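Local structure of ribulose-bisphosphate carboxylase (Alicyclobacillus acidocaldarius subsp. acidocaldarius, 4NAS) at residues G89-L94 with G289-L294; A283-L288 with L320-A325; S304-V309 with Y349-V354; G343-L348 with F379-A384. The protein belongs to the RuBisCO large-chain family, pairing an N-terminal domain with a TIM-barrel domain, and is seen here as a two-chain assembly with bound calcium ions. All blocks are in the same frame, centred on the assembly; numbering follows the deposited sequence.

Contact 1 (G89-L94 with G289-L294); sequences GTFASL and GQLMRL
Phe91 and Leu291 make the nearest backbone approach, their CA atoms 8.5 Å apart, a gap bridged by the Phe91 ring. Segment 89-94 is the start of helix 91-99, and segment 289-294 is a length of helix 284-295 kinked around Gly289 and Met292. Thr90 is the N-cap of the first helix: Ser93 N donates to Thr90 OG1 over 3.3 Å. The hydroxyl of Ser93 returns to the backbone, OG giving a hydrogen bond to Thr90 O at 2.7 Å. Thr90 O also receives Leu94 N, so this one carbonyl holds two donors of the first turn. Asp249, from helix 248-256, accepts from the N atoms of Phe91 and Ala92 and so engages the same helix start. The contact joins the two domains of the RuBisCO large-chain fold: Phe91, at the start of helix 91-99 in the N-terminal domain, reaches helix 284-295 of the TIM-barrel domain. With CG anti to the carbonyl carbon (chi1 -68°), its ring extends toward the second helix and presents its far edge there. CZ lies 3.8 Å from Leu294 CB, which sits near the ring plane. The neighbouring CE1 comes to 4.1 Å from Leu291 CD2, one methyl of that leucine's fork, and to 3.9 Å from Leu291 O. The outer edge of the ring touches two leucines about one helical turn apart, CD2 of one and CB of the other. Phe123 and Tyr248 also meet the Phe91 ring, their planes inclined to it by about 40° and 30°.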
loop_
_atom_site.group_PDB
_atom_site.type_symbol
_atom_site.label_atom_id
_atom_site.label_comp_id
_atom_site.label_asym_id
_atom_site.label_seq_id
_atom_site.Cartn_x
_atom_site.Cartn_y
_atom_site.Cartn_z
ATOM N N GLY B 89 12.010 9.724 -9.201
ATOM C CA GLY B 89 12.329 8.369 -9.635
ATOM C C GLY B 89 11.896 7.214 -8.731
ATOM O O GLY B 89 12.434 6.102 -8.834
ATOM N N THR B 90 10.939 7.459 -7.840
ATOM C CA THR B 90 10.441 6.401 -6.952
ATOM C C THR B 90 8.939 6.212 -7.058
ATOM O O THR B 90 8.201 7.120 -7.455
ATOM C CB THR B 90 10.756 6.695 -5.484
ATOM O OG1 THR B 90 10.186 7.967 -5.132
ATOM C CG2 THR B 90 12.283 6.687 -5.251
ATOM N N PHE B 91 8.473 5.027 -6.684
ATOM C CA PHE B 91 7.032 4.796 -6.660
ATOM C C PHE B 91 6.344 5.722 -5.649
ATOM O O PHE B 91 5.220 6.186 -5.894
ATOM C CB PHE B 91 6.723 3.340 -6.341
ATOM C CG PHE B 91 7.130 2.405 -7.426
ATOM C CD1 PHE B 91 6.276 2.152 -8.487
ATOM C CD2 PHE B 91 8.389 1.814 -7.412
ATOM C CE1 PHE B 91 6.656 1.289 -9.504
ATOM C CE2 PHE B 91 8.773 0.950 -8.426
ATOM C CZ PHE B 91 7.904 0.687 -9.470
ATOM N N ALA B 92 7.008 6.006 -4.533
ATOM C CA ALA B 92 6.436 6.955 -3.566
ATOM C C ALA B 92 6.109 8.301 -4.211
ATOM O O ALA B 92 5.035 8.858 -3.995
ATOM C CB ALA B 92 7.360 7.158 -2.382
ATOM N N SER B 93 7.054 8.844 -4.967
ATOM C CA SER B 93 6.862 10.173 -5.542
ATOM C C SER B 93 5.721 10.109 -6.547
ATOM O O SER B 93 4.854 10.970 -6.571
ATOM C CB SER B 93 8.119 10.649 -6.249
ATOM O OG SER B 93 8.344 9.842 -7.390
ATOM N N LEU B 94 5.716 9.048 -7.343
ATOM C CA LEU B 94 4.702 8.848 -8.348
ATOM C C LEU B 94 3.300 8.746 -7.727
ATOM O O LEU B 94 2.383 9.485 -8.099
ATOM C CB LEU B 94 5.029 7.594 -9.165
ATOM C CG LEU B 94 3.941 7.229 -10.173
ATOM C CD1 LEU B 94 3.760 8.387 -11.191
ATOM C CD2 LEU B 94 4.232 5.893 -10.880
ATOM N N GLY B 289 -0.119 -4.919 -13.047
ATOM C CA GLY B 289 0.485 -5.040 -14.359
ATOM C C GLY B 289 1.602 -4.051 -14.599
ATOM O O GLY B 289 2.795 -4.388 -14.570
ATOM N N GLN B 290 1.188 -2.816 -14.829
ATOM C CA GLN B 290 2.096 -1.710 -15.091
ATOM C C GLN B 290 3.134 -1.533 -13.990
ATOM O O GLN B 290 4.331 -1.512 -14.254
ATOM C CB GLN B 290 1.277 -0.427 -15.248
ATOM C CG GLN B 290 2.075 0.793 -15.740
ATOM C CD GLN B 290 1.152 1.939 -16.139
ATOM O OE1 GLN B 290 0.076 2.105 -15.570
ATOM N NE2 GLN B 290 1.578 2.742 -17.108
ATOM N N LEU B 291 2.675 -1.374 -12.763
ATOM C CA LEU B 291 3.556 -1.151 -11.619
ATOM C C LEU B 291 4.465 -2.353 -11.302
ATOM O O LEU B 291 5.624 -2.181 -10.901
ATOM C CB LEU B 291 2.715 -0.831 -10.384
ATOM C CG LEU B 291 1.931 0.484 -10.475
ATOM C CD1 LEU B 291 1.351 0.856 -9.123
ATOM C CD2 LEU B 291 2.822 1.570 -10.984
HETATM N N MSE B 292 3.922 -3.559 -11.459
HETATM C CA MSE B 292 4.695 -4.783 -11.240
HETATM C C MSE B 292 5.887 -4.915 -12.182
HETATM O O MSE B 292 6.984 -5.271 -11.756
HETATM C CB MSE B 292 3.801 -6.014 -11.405
HETATM C CG MSE B 292 2.781 -6.193 -10.323
HETATM SE SE MSE B 292 3.628 -6.354 -8.591
HETATM C CE MSE B 292 2.053 -6.875 -7.617
ATOM N N ARG B 293 5.668 -4.653 -13.472
ATOM C CA ARG B 293 6.761 -4.717 -14.443
ATOM C C ARG B 293 7.829 -3.656 -14.112
ATOM O O ARG B 293 9.042 -3.915 -14.159
ATOM C CB ARG B 293 6.230 -4.566 -15.883
ATOM C CG ARG B 293 7.299 -4.606 -16.961
ATOM C CD ARG B 293 6.639 -4.600 -18.344
ATOM N NE ARG B 293 7.594 -4.866 -19.413
ATOM C CZ ARG B 293 7.293 -4.817 -20.707
ATOM N NH1 ARG B 293 8.230 -5.065 -21.617
ATOM N NH2 ARG B 293 6.068 -4.486 -21.087
ATOM N N LEU B 294 7.385 -2.470 -13.739
ATOM C CA LEU B 294 8.339 -1.403 -13.427
ATOM C C LEU B 294 9.171 -1.757 -12.199
ATOM O O LEU B 294 10.365 -1.477 -12.145
ATOM C CB LEU B 294 7.605 -0.095 -13.162
ATOM C CG LEU B 294 6.863 0.538 -14.348
ATOM C CD1 LEU B 294 6.073 1.807 -13.904
ATOM C CD2 LEU B 294 7.836 0.854 -15.461
#

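Contact 2 (A283-L288 with L320-A325); sequences AADIVL and LQHLRA
A histidine and an aspartate meet here with their flat groups almost in one plane: the carboxylate of Asp285 and the imidazole of His322 are only 8° apart. His322 NE2 donates to Asp285 OD2 across 3.0 Å, and the bond is distinctly bent, with an N-H...O angle of 138°. The oxygen lies close to the ring plane and is approached on its anti side. Asp285 CG occupies the crowded position between its backbone N and carbonyl carbon (chi1 61°). The next ring atom, His322 CD2, faces Asp285 O at 3.2 Å and Asp285 CB at 3.8 Å. The negative charge would probably favour a proton on NE2. These are neighbouring helices of the TIM-barrel domain, 284-295 and 313-324, joined in sequence through strand 299-303 in the alternating helix-strand order of that fold. Between segments 283-288 and 320-325 the nearest CA atoms are those of Asp285 and His322, 7.4 Å apart. Helix 284-295 opens with Ala283 as N-cap, whose carbonyl accepts from both Ile286 N and Val287 N, and a wider pi-type turn follows at 286-288. Beyond the polar pair a methyl, Leu323 CD2, rests 4.3 Å from the carbonyl oxygen Leu288 O. Both leucines also pack on Phe302 of strand 299-303, and Asp285 touches Arg318 and Leu319 of helix 313-324.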
loop_
_atom_site.group_PDB
_atom_site.type_symbol
_atom_site.label_atom_id
_atom_site.label_comp_id
_atom_site.label_asym_id
_atom_site.label_seq_id
_atom_site.Cartn_x
_atom_site.Cartn_y
_atom_site.Cartn_z
ATOM N N ALA B 283 -7.093 1.018 -10.691
ATOM C CA ALA B 283 -7.398 -0.120 -11.574
ATOM C C ALA B 283 -6.441 -1.306 -11.417
ATOM O O ALA B 283 -5.228 -1.133 -11.260
ATOM C CB ALA B 283 -7.433 0.323 -13.028
ATOM N N ALA B 284 -6.982 -2.512 -11.509
ATOM C CA ALA B 284 -6.161 -3.698 -11.326
ATOM C C ALA B 284 -5.026 -3.816 -12.324
ATOM O O ALA B 284 -3.985 -4.327 -11.976
ATOM C CB ALA B 284 -6.999 -4.958 -11.321
ATOM N N ASP B 285 -5.189 -3.325 -13.552
ATOM C CA ASP B 285 -4.105 -3.473 -14.515
ATOM C C ASP B 285 -2.892 -2.613 -14.153
ATOM O O ASP B 285 -1.756 -2.900 -14.560
ATOM C CB ASP B 285 -4.574 -3.184 -15.941
ATOM C CG ASP B 285 -5.082 -1.774 -16.094
ATOM O OD1 ASP B 285 -6.114 -1.461 -15.461
ATOM O OD2 ASP B 285 -4.451 -0.987 -16.826
ATOM N N ILE B 286 -3.131 -1.544 -13.403
ATOM C CA ILE B 286 -2.045 -0.681 -12.984
ATOM C C ILE B 286 -1.351 -1.379 -11.818
ATOM O O ILE B 286 -0.138 -1.557 -11.819
ATOM C CB ILE B 286 -2.560 0.724 -12.567
ATOM C CG1 ILE B 286 -3.149 1.466 -13.771
ATOM C CG2 ILE B 286 -1.441 1.562 -11.847
ATOM C CD1 ILE B 286 -3.902 2.765 -13.373
ATOM N N VAL B 287 -2.148 -1.814 -10.852
ATOM C CA VAL B 287 -1.629 -2.407 -9.606
ATOM C C VAL B 287 -0.861 -3.720 -9.860
ATOM O O VAL B 287 0.246 -3.932 -9.348
ATOM C CB VAL B 287 -2.775 -2.681 -8.615
ATOM C CG1 VAL B 287 -2.252 -3.376 -7.353
ATOM C CG2 VAL B 287 -3.504 -1.379 -8.238
ATOM N N LEU B 288 -1.450 -4.581 -10.681
ATOM C CA LEU B 288 -0.871 -5.902 -10.945
ATOM C C LEU B 288 -0.112 -5.984 -12.251
ATOM O O LEU B 288 0.500 -7.009 -12.550
ATOM C CB LEU B 288 -1.979 -6.971 -10.934
ATOM C CG LEU B 288 -2.709 -7.056 -9.601
ATOM C CD1 LEU B 288 -3.875 -8.039 -9.665
ATOM C CD2 LEU B 288 -1.733 -7.456 -8.495
ATOM N N LEU B 320 -2.289 -7.759 -19.274
ATOM C CA LEU B 320 -1.371 -8.524 -20.110
ATOM C C LEU B 320 -0.537 -7.611 -21.009
ATOM O O LEU B 320 0.680 -7.793 -21.157
ATOM C CB LEU B 320 -2.115 -9.565 -20.960
ATOM C CG LEU B 320 -1.166 -10.513 -21.723
ATOM C CD1 LEU B 320 -0.339 -11.347 -20.752
ATOM C CD2 LEU B 320 -1.922 -11.428 -22.690
ATOM N N GLN B 321 -1.192 -6.633 -21.617
ATOM C CA GLN B 321 -0.485 -5.700 -22.467
ATOM C C GLN B 321 0.581 -4.920 -21.654
ATOM O O GLN B 321 1.644 -4.585 -22.175
ATOM C CB GLN B 321 -1.477 -4.761 -23.157
ATOM C CG GLN B 321 -0.865 -3.922 -24.264
ATOM C CD GLN B 321 -0.334 -4.760 -25.424
ATOM O OE1 GLN B 321 -0.686 -5.935 -25.581
ATOM N NE2 GLN B 321 0.519 -4.156 -26.242
ATOM N N HIS B 322 0.312 -4.652 -20.380
ATOM C CA HIS B 322 1.335 -3.993 -19.555
ATOM C C HIS B 322 2.558 -4.893 -19.385
ATOM O O HIS B 322 3.701 -4.441 -19.457
ATOM C CB HIS B 322 0.805 -3.605 -18.174
ATOM C CG HIS B 322 -0.060 -2.387 -18.167
ATOM N ND1 HIS B 322 0.311 -1.201 -18.766
ATOM C CD2 HIS B 322 -1.266 -2.160 -17.599
ATOM C CE1 HIS B 322 -0.647 -0.307 -18.595
ATOM N NE2 HIS B 322 -1.610 -0.863 -17.878
ATOM N N LEU B 323 2.307 -6.171 -19.155
ATOM C CA LEU B 323 3.380 -7.130 -18.963
ATOM C C LEU B 323 4.183 -7.376 -20.232
ATOM O O LEU B 323 5.361 -7.699 -20.141
ATOM C CB LEU B 323 2.815 -8.471 -18.450
ATOM C CG LEU B 323 2.004 -8.469 -17.154
ATOM C CD1 LEU B 323 1.554 -9.889 -16.814
ATOM C CD2 LEU B 323 2.837 -7.912 -16.000
ATOM N N ARG B 324 3.563 -7.222 -21.406
ATOM C CA ARG B 324 4.181 -7.640 -22.666
ATOM C C ARG B 324 4.588 -6.533 -23.628
ATOM O O ARG B 324 5.398 -6.767 -24.516
ATOM C CB ARG B 324 3.263 -8.584 -23.415
ATOM C CG ARG B 324 3.044 -9.887 -22.676
ATOM C CD ARG B 324 2.349 -10.897 -23.562
ATOM N NE ARG B 324 2.430 -12.211 -22.964
ATOM C CZ ARG B 324 1.786 -13.272 -23.425
ATOM N NH1 ARG B 324 1.018 -13.164 -24.506
ATOM N NH2 ARG B 324 1.924 -14.436 -22.808
ATOM N N ALA B 325 4.022 -5.344 -23.454
ATOM C CA ALA B 325 4.253 -4.231 -24.389
ATOM C C ALA B 325 5.731 -3.924 -24.619
ATOM O O ALA B 325 6.543 -3.927 -23.692
ATOM C CB ALA B 325 3.530 -2.979 -23.933
#

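Contact 3 (S304-V309 with Y349-V354); sequences SMYGSV and YQDFGV
Tyr306 OH gives a short hydrogen bond to Asp351 OD2, 2.6 Å long. The two side chains run at each other from opposite directions, and the carboxylate is turned only 13° from the plane of the phenol. OD2 is met on its syn side, lies near the ring plane at the edge, and also comes to 3.3 Å from Tyr306 CE2. Asp351 CG is anti to the carbonyl carbon (chi1 -74°), which points the carboxylate from the last turn of helix 345-352 toward the tyrosine. One step further out, the phenol oxygen also receives Arg347 NH2, from the same helix as Asp351. The tyrosine is positioned by its backbone: a type I turn spans Ser304 to Gly307, and Ser304 OG accepts from Tyr306 N at 2.9 Å, an ST turn just after strand 299-303. Ser304 OG bonds in turn to Ala338 O, beyond the next strand of the barrel, while Gly353, with positive phi, ends the helix behind Asp351. Donating to a carboxylate while accepting from a guanidinium, the hydroxyl links an acid and a base, and the arginine would probably strengthen its polarity as a donor.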
loop_
_atom_site.group_PDB
_atom_site.type_symbol
_atom_site.label_atom_id
_atom_site.label_comp_id
_atom_site.label_asym_id
_atom_site.label_seq_id
_atom_site.Cartn_x
_atom_site.Cartn_y
_atom_site.Cartn_z
ATOM N N SER B 304 -7.253 -15.108 -12.737
ATOM C CA SER B 304 -7.599 -15.475 -14.120
ATOM C C SER B 304 -9.047 -15.128 -14.437
ATOM O O SER B 304 -9.834 -14.846 -13.532
ATOM C CB SER B 304 -7.433 -16.976 -14.375
ATOM O OG SER B 304 -8.519 -17.710 -13.790
HETATM N N MSE B 305 -9.400 -15.208 -15.724
HETATM C CA MSE B 305 -10.759 -14.963 -16.162
HETATM C C MSE B 305 -11.587 -16.212 -15.924
HETATM O O MSE B 305 -12.761 -16.244 -16.285
HETATM C CB MSE B 305 -10.790 -14.600 -17.648
HETATM C CG MSE B 305 -10.400 -13.164 -17.959
HETATM SE SE MSE B 305 -11.725 -11.947 -17.223
HETATM C CE MSE B 305 -13.040 -12.069 -18.664
ATOM N N TYR B 306 -10.978 -17.221 -15.302
ATOM C CA TYR B 306 -11.607 -18.541 -15.134
ATOM C C TYR B 306 -11.981 -18.909 -13.678
ATOM O O TYR B 306 -12.555 -19.977 -13.411
ATOM C CB TYR B 306 -10.731 -19.618 -15.824
ATOM C CG TYR B 306 -10.565 -19.281 -17.302
ATOM C CD1 TYR B 306 -11.639 -19.385 -18.172
ATOM C CD2 TYR B 306 -9.375 -18.767 -17.797
ATOM C CE1 TYR B 306 -11.526 -19.033 -19.514
ATOM C CE2 TYR B 306 -9.248 -18.407 -19.135
ATOM C CZ TYR B 306 -10.332 -18.546 -19.989
ATOM O OH TYR B 306 -10.230 -18.201 -21.319
ATOM N N GLY B 307 -11.675 -18.033 -12.733
ATOM C CA GLY B 307 -12.032 -18.265 -11.337
ATOM C C GLY B 307 -13.372 -17.639 -10.980
ATOM O O GLY B 307 -14.043 -17.081 -11.844
ATOM N N SER B 308 -13.754 -17.717 -9.707
ATOM C CA SER B 308 -15.066 -17.253 -9.253
ATOM C C SER B 308 -15.222 -15.746 -9.390
ATOM O O SER B 308 -16.298 -15.239 -9.708
ATOM C CB SER B 308 -15.294 -17.644 -7.787
ATOM O OG SER B 308 -15.163 -19.037 -7.596
ATOM N N VAL B 309 -14.133 -15.040 -9.126
ATOM C CA VAL B 309 -14.103 -13.595 -9.199
ATOM C C VAL B 309 -12.943 -13.214 -10.111
ATOM O O VAL B 309 -11.794 -13.544 -9.826
ATOM C CB VAL B 309 -13.879 -12.987 -7.804
ATOM C CG1 VAL B 309 -13.717 -11.466 -7.901
ATOM C CG2 VAL B 309 -15.011 -13.394 -6.846
ATOM N N TYR B 349 -3.495 -21.740 -24.009
ATOM C CA TYR B 349 -2.596 -21.512 -25.137
ATOM C C TYR B 349 -3.137 -20.405 -26.038
ATOM O O TYR B 349 -2.390 -19.576 -26.555
ATOM C CB TYR B 349 -2.445 -22.780 -25.963
ATOM C CG TYR B 349 -1.261 -23.653 -25.623
ATOM C CD1 TYR B 349 -1.353 -24.618 -24.622
ATOM C CD2 TYR B 349 -0.072 -23.564 -26.342
ATOM C CE1 TYR B 349 -0.287 -25.447 -24.328
ATOM C CE2 TYR B 349 1.007 -24.396 -26.049
ATOM C CZ TYR B 349 0.886 -25.335 -25.039
ATOM O OH TYR B 349 1.937 -26.166 -24.720
ATOM N N GLN B 350 -4.449 -20.404 -26.230
ATOM C CA GLN B 350 -5.080 -19.425 -27.100
ATOM C C GLN B 350 -5.070 -18.038 -26.480
ATOM O O GLN B 350 -4.772 -17.068 -27.163
ATOM C CB GLN B 350 -6.492 -19.874 -27.458
ATOM C CG GLN B 350 -6.489 -21.076 -28.362
ATOM C CD GLN B 350 -7.859 -21.630 -28.563
ATOM O OE1 GLN B 350 -8.747 -21.433 -27.732
ATOM N NE2 GLN B 350 -8.054 -22.320 -29.672
ATOM N N ASP B 351 -5.327 -17.962 -25.172
ATOM C CA ASP B 351 -5.298 -16.695 -24.443
ATOM C C ASP B 351 -3.894 -16.087 -24.323
ATOM O O ASP B 351 -3.715 -14.877 -24.493
ATOM C CB ASP B 351 -5.875 -16.852 -23.025
ATOM C CG ASP B 351 -7.391 -16.988 -23.003
ATOM O OD1 ASP B 351 -8.028 -16.899 -24.066
ATOM O OD2 ASP B 351 -7.955 -17.188 -21.908
ATOM N N PHE B 352 -2.894 -16.905 -24.013
ATOM C CA PHE B 352 -1.583 -16.340 -23.666
ATOM C C PHE B 352 -0.406 -16.754 -24.556
ATOM O O PHE B 352 0.647 -16.116 -24.531
ATOM C CB PHE B 352 -1.244 -16.648 -22.203
ATOM C CG PHE B 352 -2.236 -16.094 -21.214
ATOM C CD1 PHE B 352 -2.109 -14.810 -20.728
ATOM C CD2 PHE B 352 -3.279 -16.882 -20.748
ATOM C CE1 PHE B 352 -3.022 -14.296 -19.812
ATOM C CE2 PHE B 352 -4.194 -16.386 -19.835
ATOM C CZ PHE B 352 -4.063 -15.086 -19.361
ATOM N N GLY B 353 -0.574 -17.816 -25.335
ATOM C CA GLY B 353 0.539 -18.358 -26.105
ATOM C C GLY B 353 1.416 -19.246 -25.229
ATOM O O GLY B 353 0.981 -19.660 -24.151
ATOM N N VAL B 354 2.643 -19.530 -25.668
ATOM C CA VAL B 354 3.527 -20.389 -24.884
ATOM C C VAL B 354 4.169 -19.678 -23.680
ATOM O O VAL B 354 4.556 -20.346 -22.716
ATOM C CB VAL B 354 4.638 -21.048 -25.742
ATOM C CG1 VAL B 354 4.033 -21.967 -26.811
ATOM C CG2 VAL B 354 5.516 -20.003 -26.381
#

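Contact 4 (G343-L348 with F379-A384); sequences GLVPRL and FDAIWA
Val345 and Ala381 bring two helices of the TIM-barrel domain together, 345-352 and 371-386, with strand 357-359 coming between them in sequence. Their CA atoms are the nearest across the two segments, 6.4 Å apart, a close approach consistent with the small side chain of Ala381. The direct contact is apolar. Both residues direct their CB atoms across the interface, and Val345 CB meets Ala381 CB at 3.9 Å. The valine places CG1 anti to its backbone N (chi1 166°) and CG2 anti to its carbonyl carbon, which sets the fork astride the alanine: CG1 and CG2 are each 4.1 Å from Ala381 CB. Ile382 points its CB away from the first helix and contributes its backbone instead. Around this centre, Leu391 of helix 391-394 touches Pro346, Ala381 and Ala384, while Leu358 of strand 357-359 is reached by Val345, Leu348 and Ile382. Backbone bonds hold each segment: Leu348 N bonds to Leu344 O in the first, and in the second Trp383 N bonds to Phe379 O and Ala384 N to Asp380 O, each at 2.9 Å. Aromatic interactions belong to Trp383, on the side of helix 371-386 turned from Val345: its indole stacks with His387 and forms a cation-pi pair with Arg398. The branch of Val345 that ends in CG1 lies 4.3 Å from the backbone N of Ile382.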
loop_
_atom_site.group_PDB
_atom_site.type_symbol
_atom_site.label_atom_id
_atom_site.label_comp_id
_atom_site.label_asym_id
_atom_site.label_seq_id
_atom_site.Cartn_x
_atom_site.Cartn_y
_atom_site.Cartn_z
ATOM N N GLY B 343 -7.739 -29.498 -18.522
ATOM C CA GLY B 343 -8.749 -29.305 -19.545
ATOM C C GLY B 343 -8.763 -27.882 -20.076
ATOM O O GLY B 343 -9.233 -27.621 -21.183
ATOM N N LEU B 344 -8.234 -26.956 -19.288
ATOM C CA LEU B 344 -8.222 -25.555 -19.691
ATOM C C LEU B 344 -6.973 -25.209 -20.492
ATOM O O LEU B 344 -6.930 -24.156 -21.121
ATOM C CB LEU B 344 -8.373 -24.624 -18.479
ATOM C CG LEU B 344 -8.747 -23.155 -18.755
ATOM C CD1 LEU B 344 -10.188 -23.029 -19.283
ATOM C CD2 LEU B 344 -8.507 -22.218 -17.541
ATOM N N VAL B 345 -5.970 -26.089 -20.475
ATOM C CA VAL B 345 -4.703 -25.830 -21.171
ATOM C C VAL B 345 -4.793 -25.323 -22.624
ATOM O O VAL B 345 -4.104 -24.364 -22.975
ATOM C CB VAL B 345 -3.669 -26.976 -21.022
ATOM C CG1 VAL B 345 -2.529 -26.821 -22.023
ATOM C CG2 VAL B 345 -3.111 -27.001 -19.605
ATOM N N PRO B 346 -5.634 -25.948 -23.466
ATOM C CA PRO B 346 -5.724 -25.432 -24.835
ATOM C C PRO B 346 -6.282 -24.011 -24.907
ATOM O O PRO B 346 -5.846 -23.231 -25.742
ATOM C CB PRO B 346 -6.700 -26.405 -25.514
ATOM C CG PRO B 346 -6.601 -27.658 -24.718
ATOM C CD PRO B 346 -6.416 -27.189 -23.302
ATOM N N ARG B 347 -7.259 -23.697 -24.063
ATOM C CA ARG B 347 -7.788 -22.342 -24.000
ATOM C C ARG B 347 -6.696 -21.410 -23.533
ATOM O O ARG B 347 -6.567 -20.287 -24.036
ATOM C CB ARG B 347 -9.002 -22.257 -23.066
ATOM C CG ARG B 347 -9.533 -20.840 -22.846
ATOM C CD ARG B 347 -9.820 -20.098 -24.169
ATOM N NE ARG B 347 -11.097 -20.491 -24.759
ATOM C CZ ARG B 347 -12.266 -19.970 -24.398
ATOM N NH1 ARG B 347 -13.381 -20.387 -24.974
ATOM N NH2 ARG B 347 -12.316 -19.033 -23.450
ATOM N N LEU B 348 -5.904 -21.868 -22.570
ATOM C CA LEU B 348 -4.809 -21.039 -22.069
ATOM C C LEU B 348 -3.750 -20.766 -23.137
ATOM O O LEU B 348 -3.187 -19.676 -23.181
ATOM C CB LEU B 348 -4.211 -21.619 -20.783
ATOM C CG LEU B 348 -5.160 -21.468 -19.584
ATOM C CD1 LEU B 348 -4.707 -22.301 -18.379
ATOM C CD2 LEU B 348 -5.326 -19.981 -19.195
ATOM N N PHE B 379 1.441 -31.773 -18.193
ATOM C CA PHE B 379 2.359 -32.144 -19.253
ATOM C C PHE B 379 1.694 -32.977 -20.372
ATOM O O PHE B 379 2.031 -32.818 -21.551
ATOM C CB PHE B 379 3.624 -32.792 -18.664
ATOM C CG PHE B 379 4.560 -31.794 -18.020
ATOM C CD1 PHE B 379 5.364 -30.971 -18.805
ATOM C CD2 PHE B 379 4.621 -31.656 -16.644
ATOM C CE1 PHE B 379 6.214 -30.031 -18.228
ATOM C CE2 PHE B 379 5.479 -30.711 -16.055
ATOM C CZ PHE B 379 6.274 -29.907 -16.851
ATOM N N ASP B 380 0.719 -33.816 -20.017
ATOM C CA ASP B 380 -0.045 -34.580 -21.016
ATOM C C ASP B 380 -0.846 -33.664 -21.966
ATOM O O ASP B 380 -0.891 -33.874 -23.190
ATOM C CB ASP B 380 -0.996 -35.580 -20.332
ATOM C CG ASP B 380 -0.261 -36.735 -19.650
ATOM O OD1 ASP B 380 0.837 -37.099 -20.118
ATOM O OD2 ASP B 380 -0.795 -37.286 -18.651
ATOM N N ALA B 381 -1.475 -32.652 -21.387
ATOM C CA ALA B 381 -2.227 -31.652 -22.144
ATOM C C ALA B 381 -1.315 -30.777 -22.995
ATOM O O ALA B 381 -1.658 -30.412 -24.117
ATOM C CB ALA B 381 -3.051 -30.787 -21.192
ATOM N N ILE B 382 -0.161 -30.418 -22.444
ATOM C CA ILE B 382 0.852 -29.705 -23.216
ATOM C C ILE B 382 1.232 -30.540 -24.436
ATOM O O ILE B 382 1.272 -30.038 -25.564
ATOM C CB ILE B 382 2.086 -29.359 -22.348
ATOM C CG1 ILE B 382 1.744 -28.181 -21.421
ATOM C CG2 ILE B 382 3.313 -29.050 -23.235
ATOM C CD1 ILE B 382 2.891 -27.710 -20.522
ATOM N N TRP B 383 1.473 -31.827 -24.218
ATOM C CA TRP B 383 1.770 -32.739 -25.323
ATOM C C TRP B 383 0.656 -32.762 -26.370
ATOM O O TRP B 383 0.921 -32.711 -27.573
ATOM C CB TRP B 383 2.037 -34.162 -24.822
ATOM C CG TRP B 383 2.412 -35.100 -25.944
ATOM C CD1 TRP B 383 3.672 -35.393 -26.379
ATOM C CD2 TRP B 383 1.518 -35.842 -26.781
ATOM N NE1 TRP B 383 3.619 -36.276 -27.429
ATOM C CE2 TRP B 383 2.309 -36.569 -27.695
ATOM C CE3 TRP B 383 0.125 -35.966 -26.844
ATOM C CZ2 TRP B 383 1.754 -37.406 -28.664
ATOM C CZ3 TRP B 383 -0.421 -36.794 -27.806
ATOM C CH2 TRP B 383 0.391 -37.503 -28.704
ATOM N N ALA B 384 -0.584 -32.829 -25.908
ATOM C CA ALA B 384 -1.705 -32.950 -26.828
ATOM C C ALA B 384 -1.755 -31.724 -27.728
ATOM O O ALA B 384 -1.880 -31.844 -28.949
ATOM C CB ALA B 384 -3.022 -33.130 -26.073
#

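In the fold
Contacts 1 and 2 share helix 284-295, and their centres are 12 Å apart. Arg293 joins them, its NH2 probably hydrogen-bonded to Ala325 O at 2.7 Å and His322 O at 2.9 Å. Contact 2 leads to contact 3 through Arg324 NH2, 2.7 Å from Phe352 O and probably bonded to it. Contacts 3 and 4 share helix 345-352, with Arg347 NH2 3.1 Å from Tyr306 OH. Contacts 1 and 4 lie on opposite sides of the chain's centre, with nearest atoms about 17 Å apart. Lys176, Asp178 and Glu179 form a calcium site; to a bound calcium ion the side chain of Leu294 measures about 10 Å and that of Leu288 about 14 Å.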